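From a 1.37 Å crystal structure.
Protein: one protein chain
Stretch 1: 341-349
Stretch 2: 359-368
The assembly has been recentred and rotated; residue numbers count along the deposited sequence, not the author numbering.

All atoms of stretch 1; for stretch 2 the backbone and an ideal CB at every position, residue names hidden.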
# COMPACT_ATOMS: atom_id res chain seq x y z
N ASP A 341 -12.39 -16.15 8.76
CA ASP A 341 -12.91 -16.96 9.85
C ASP A 341 -13.28 -16.11 11.05
O ASP A 341 -12.86 -16.38 12.16
CB ASP A 341 -11.89 -18.05 10.21
CG ASP A 341 -12.45 -19.09 11.16
OD1 ASP A 341 -13.58 -19.59 10.94
OD2 ASP A 341 -11.73 -19.38 12.14
N GLY A 342 -14.04 -15.05 10.81
CA GLY A 342 -14.58 -14.22 11.88
C GLY A 342 -13.60 -13.31 12.62
O GLY A 342 -13.94 -12.76 13.67
N VAL A 343 -12.41 -13.11 12.06
CA VAL A 343 -11.38 -12.27 12.68
C VAL A 343 -10.85 -11.33 11.62
O VAL A 343 -10.60 -11.77 10.49
CB VAL A 343 -10.25 -13.14 13.27
CG1 VAL A 343 -9.20 -12.31 13.96
CG2 VAL A 343 -10.84 -14.19 14.23
N VAL A 344 -10.69 -10.05 11.99
CA VAL A 344 -10.06 -9.03 11.13
C VAL A 344 -8.59 -8.86 11.48
O VAL A 344 -8.26 -8.72 12.65
CB VAL A 344 -10.75 -7.65 11.24
CG1 VAL A 344 -10.10 -6.66 10.26
CG2 VAL A 344 -12.23 -7.75 10.94
N TYR A 345 -7.73 -8.94 10.45
CA TYR A 345 -6.29 -8.78 10.60
C TYR A 345 -5.91 -7.53 9.81
O TYR A 345 -6.09 -7.50 8.60
CB TYR A 345 -5.51 -9.98 10.03
CG TYR A 345 -5.87 -11.34 10.62
CD1 TYR A 345 -7.05 -12.01 10.27
CD2 TYR A 345 -5.00 -11.98 11.50
CE1 TYR A 345 -7.36 -13.25 10.83
CE2 TYR A 345 -5.30 -13.22 12.04
CZ TYR A 345 -6.46 -13.84 11.68
OH TYR A 345 -6.79 -15.08 12.21
N HIS A 346 -5.37 -6.54 10.51
CA HIS A 346 -4.95 -5.30 9.90
C HIS A 346 -3.42 -5.27 9.93
O HIS A 346 -2.82 -5.08 10.98
CB HIS A 346 -5.55 -4.12 10.64
CG HIS A 346 -5.42 -2.81 9.90
ND1 HIS A 346 -6.41 -1.86 9.95
CD2 HIS A 346 -4.41 -2.25 9.16
CE1 HIS A 346 -6.05 -0.79 9.25
NE2 HIS A 346 -4.85 -1.00 8.76
N PHE A 347 -2.80 -5.47 8.74
CA PHE A 347 -1.37 -5.41 8.58
C PHE A 347 -0.93 -3.96 8.35
O PHE A 347 -1.58 -3.24 7.56
CB PHE A 347 -0.91 -6.28 7.40
CG PHE A 347 -1.21 -7.75 7.60
CD1 PHE A 347 -2.47 -8.26 7.35
CD2 PHE A 347 -0.22 -8.62 8.07
CE1 PHE A 347 -2.77 -9.62 7.55
CE2 PHE A 347 -0.51 -9.97 8.29
CZ PHE A 347 -1.78 -10.46 8.02
N TYR A 348 0.12 -3.53 9.01
CA TYR A 348 0.55 -2.12 8.90
C TYR A 348 2.03 -1.99 9.09
O TYR A 348 2.67 -2.96 9.51
CB TYR A 348 -0.20 -1.23 9.89
CG TYR A 348 0.10 -1.43 11.38
CD1 TYR A 348 -0.57 -2.42 12.14
CD2 TYR A 348 1.07 -0.71 12.00
CE1 TYR A 348 -0.31 -2.53 13.49
CE2 TYR A 348 1.36 -0.84 13.36
CZ TYR A 348 0.67 -1.80 14.10
OH TYR A 348 0.91 -1.95 15.47
N CYS A 349 2.60 -0.85 8.73
CA CYS A 349 4.03 -0.60 8.89
C CYS A 349 4.26 0.14 10.19
O CYS A 349 3.66 1.20 10.43
CB CYS A 349 4.59 0.22 7.70
SG CYS A 349 6.31 0.73 7.91
N UNK A 359 6.77 -4.60 9.53
CA UNK A 359 5.35 -4.83 9.33
C UNK A 359 4.81 -5.50 10.58
O UNK A 359 5.38 -6.50 11.07
CB UNK A 359 5.09 -5.68 8.08
N UNK A 360 3.70 -4.97 11.11
CA UNK A 360 3.00 -5.52 12.31
C UNK A 360 1.54 -5.81 12.00
O UNK A 360 1.02 -5.51 10.92
CB UNK A 360 3.09 -4.55 13.49
N UNK A 361 0.88 -6.47 12.96
CA UNK A 361 -0.51 -6.85 12.81
C UNK A 361 -1.35 -6.44 14.01
O UNK A 361 -0.93 -6.62 15.16
CB UNK A 361 -0.62 -8.36 12.59
N UNK A 362 -2.57 -5.97 13.74
CA UNK A 362 -3.57 -5.78 14.80
C UNK A 362 -4.81 -6.63 14.44
O UNK A 362 -5.07 -6.90 13.27
CB UNK A 362 -3.94 -4.30 14.96
N UNK A 363 -5.56 -7.10 15.45
CA UNK A 363 -6.69 -7.99 15.21
C UNK A 363 -7.95 -7.56 15.96
O UNK A 363 -7.87 -6.81 16.92
CB UNK A 363 -6.32 -9.42 15.61
N UNK A 364 -9.09 -8.03 15.49
CA UNK A 364 -10.38 -7.72 16.11
C UNK A 364 -10.64 -8.44 17.47
O UNK A 364 -11.44 -7.94 18.27
CB UNK A 364 -11.49 -8.09 15.13
N UNK A 365 -10.02 -9.60 17.72
CA UNK A 365 -9.95 -10.12 19.10
C UNK A 365 -8.52 -10.54 19.39
O UNK A 365 -7.73 -10.73 18.45
CB UNK A 365 -10.91 -11.30 19.31
N UNK A 366 -8.15 -10.66 20.68
CA UNK A 366 -6.78 -11.13 20.94
C UNK A 366 -6.47 -12.48 20.25
O UNK A 366 -7.27 -13.43 20.34
CB UNK A 366 -6.56 -11.26 22.45
N UNK A 367 -5.30 -12.55 19.58
CA UNK A 367 -4.80 -13.74 18.89
C UNK A 367 -3.40 -14.11 19.37
O UNK A 367 -2.65 -14.76 18.66
CB UNK A 367 -4.79 -13.51 17.38
N UNK A 368 -3.06 -13.72 20.59
CA UNK A 368 -1.73 -13.90 21.15
C UNK A 368 -0.81 -12.71 20.93
O UNK A 368 -1.26 -11.58 20.76
CB UNK A 368 -1.09 -15.15 20.55

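Residues 343-349 and 359-363 form antiparallel strands (closest axis approach 4.5 Å); along the extended strand 359-363, CB directions alternate between the two sheet faces.

Position 359 pairs with Cys-349 without mutual hydrogen bonds. Its CB joins the face carrying Tyr-345, Phe-347 and Cys-349, 3.9 Å from Tyr-348 O; beta-branched or other apolar side chains would suit. The residue is Ile-359, and its CA makes a CA-H...O contact with Tyr-348 O at 3.3 Å.

Position 360 exchanges two backbone hydrogen bonds with Tyr-348: its N donates to Tyr-348 O (2.8 Å) and its O accepts from Tyr-348 N (2.9 Å). Its CB lies only 3.7 Å from Tyr-348 CZ, beneath a ring whose chi1 of 69° (p) brings it toward this strand, so a small side chain is favoured. Ala-360 fits: its CB sits 4.1 Å from the centroid of the Tyr-348 ring, 23° off the normal, a CH-pi contact.

At position 361 the CB is 4.5 Å from Phe-347 CD2, with Tyr-345 alongside. This aromatic surface invites a branched aliphatic or another apolar group. Ile-361 places CD1 3.5 Å from Phe-347 CE2, while its CG2 lies over a face of the Phe-347 ring and at the edge of the Tyr-345 ring.

Position 362 pairs with His-346 through two hydrogen bonds, His-346 N to its O (2.8 Å) and its N to His-346 O (2.9 Å). Its CB is 4.3 Å from Tyr-348 CE1, compatible with small apolar residues. Ala-362 fits.

The CB at 363 stands 3.6 Å from Val-344 O and 4.4 Å from Val-343 CG1, so Val, Thr or Ile are plausible. Thr-363 sets CG2 3.8 Å from Tyr-345 CD2, and its OG1 donates to the backbone O of position 365 (2.6 Å).

Position 364 leaves the strand with its CB toward stretch 1, 3.8 Å from Val-344 N. That amide needs an acceptor, so a short polar side chain such as Ser is attractive, as might be Asp or Asn. Ser-364 OG accepts from Val-344 N (2.9 Å, 171°), and a water bridges this OG to Gly-342 O.

The CB of 365 points sideways with no stretch 1 atom within 5.5 Å, leaving many choices; Lys-365 brings CE to 4.0 Å from Val-343 CG2. The CB of 366 points away, so stretch 1 sets no preference, and Pro-366 does not touch it. At 367 the CB points toward stretch 1 but lies 5.4 Å from Tyr-345 CE2, a gap for a long apolar chain: selenomethionine Met-367 puts CE 3.5 Å from Tyr-345 OH. Position 368, with phi/psi of 93/-157, calls for glycine, and Gly-368 is found.

Stretch 2, residues 359-368: IAIATSKPMG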
# COMPACT_ATOMS: atom_id res chain seq x y z
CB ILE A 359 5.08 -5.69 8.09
CG1 ILE A 359 5.47 -4.90 6.83
CG2 ILE A 359 3.62 -6.15 7.98
CD1 ILE A 359 5.65 -5.71 5.56
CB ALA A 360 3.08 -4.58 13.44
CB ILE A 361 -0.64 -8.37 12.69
CG1 ILE A 361 0.48 -8.91 11.84
CG2 ILE A 361 -1.98 -8.72 12.08
CD1 ILE A 361 0.39 -10.41 11.67
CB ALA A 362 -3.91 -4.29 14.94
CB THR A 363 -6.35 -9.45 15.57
OG1 THR A 363 -5.94 -9.51 16.94
CG2 THR A 363 -5.23 -9.97 14.66
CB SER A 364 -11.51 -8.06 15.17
OG SER A 364 -11.38 -9.38 14.71
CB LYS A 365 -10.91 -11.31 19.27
CG LYS A 365 -10.52 -12.55 18.47
CD LYS A 365 -11.57 -13.65 18.59
CE LYS A 365 -11.05 -15.00 18.11
NZ LYS A 365 -11.97 -16.09 18.54
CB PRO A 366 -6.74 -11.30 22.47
CG PRO A 366 -7.84 -10.44 22.99
CD PRO A 366 -8.93 -10.54 21.94
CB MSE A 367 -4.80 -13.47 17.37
CG MSE A 367 -6.17 -13.23 16.77
SE MSE A 367 -7.42 -14.74 16.95
CE MSE A 367 -6.49 -15.83 15.62
O HOH W 1 -13.08 -11.19 15.86
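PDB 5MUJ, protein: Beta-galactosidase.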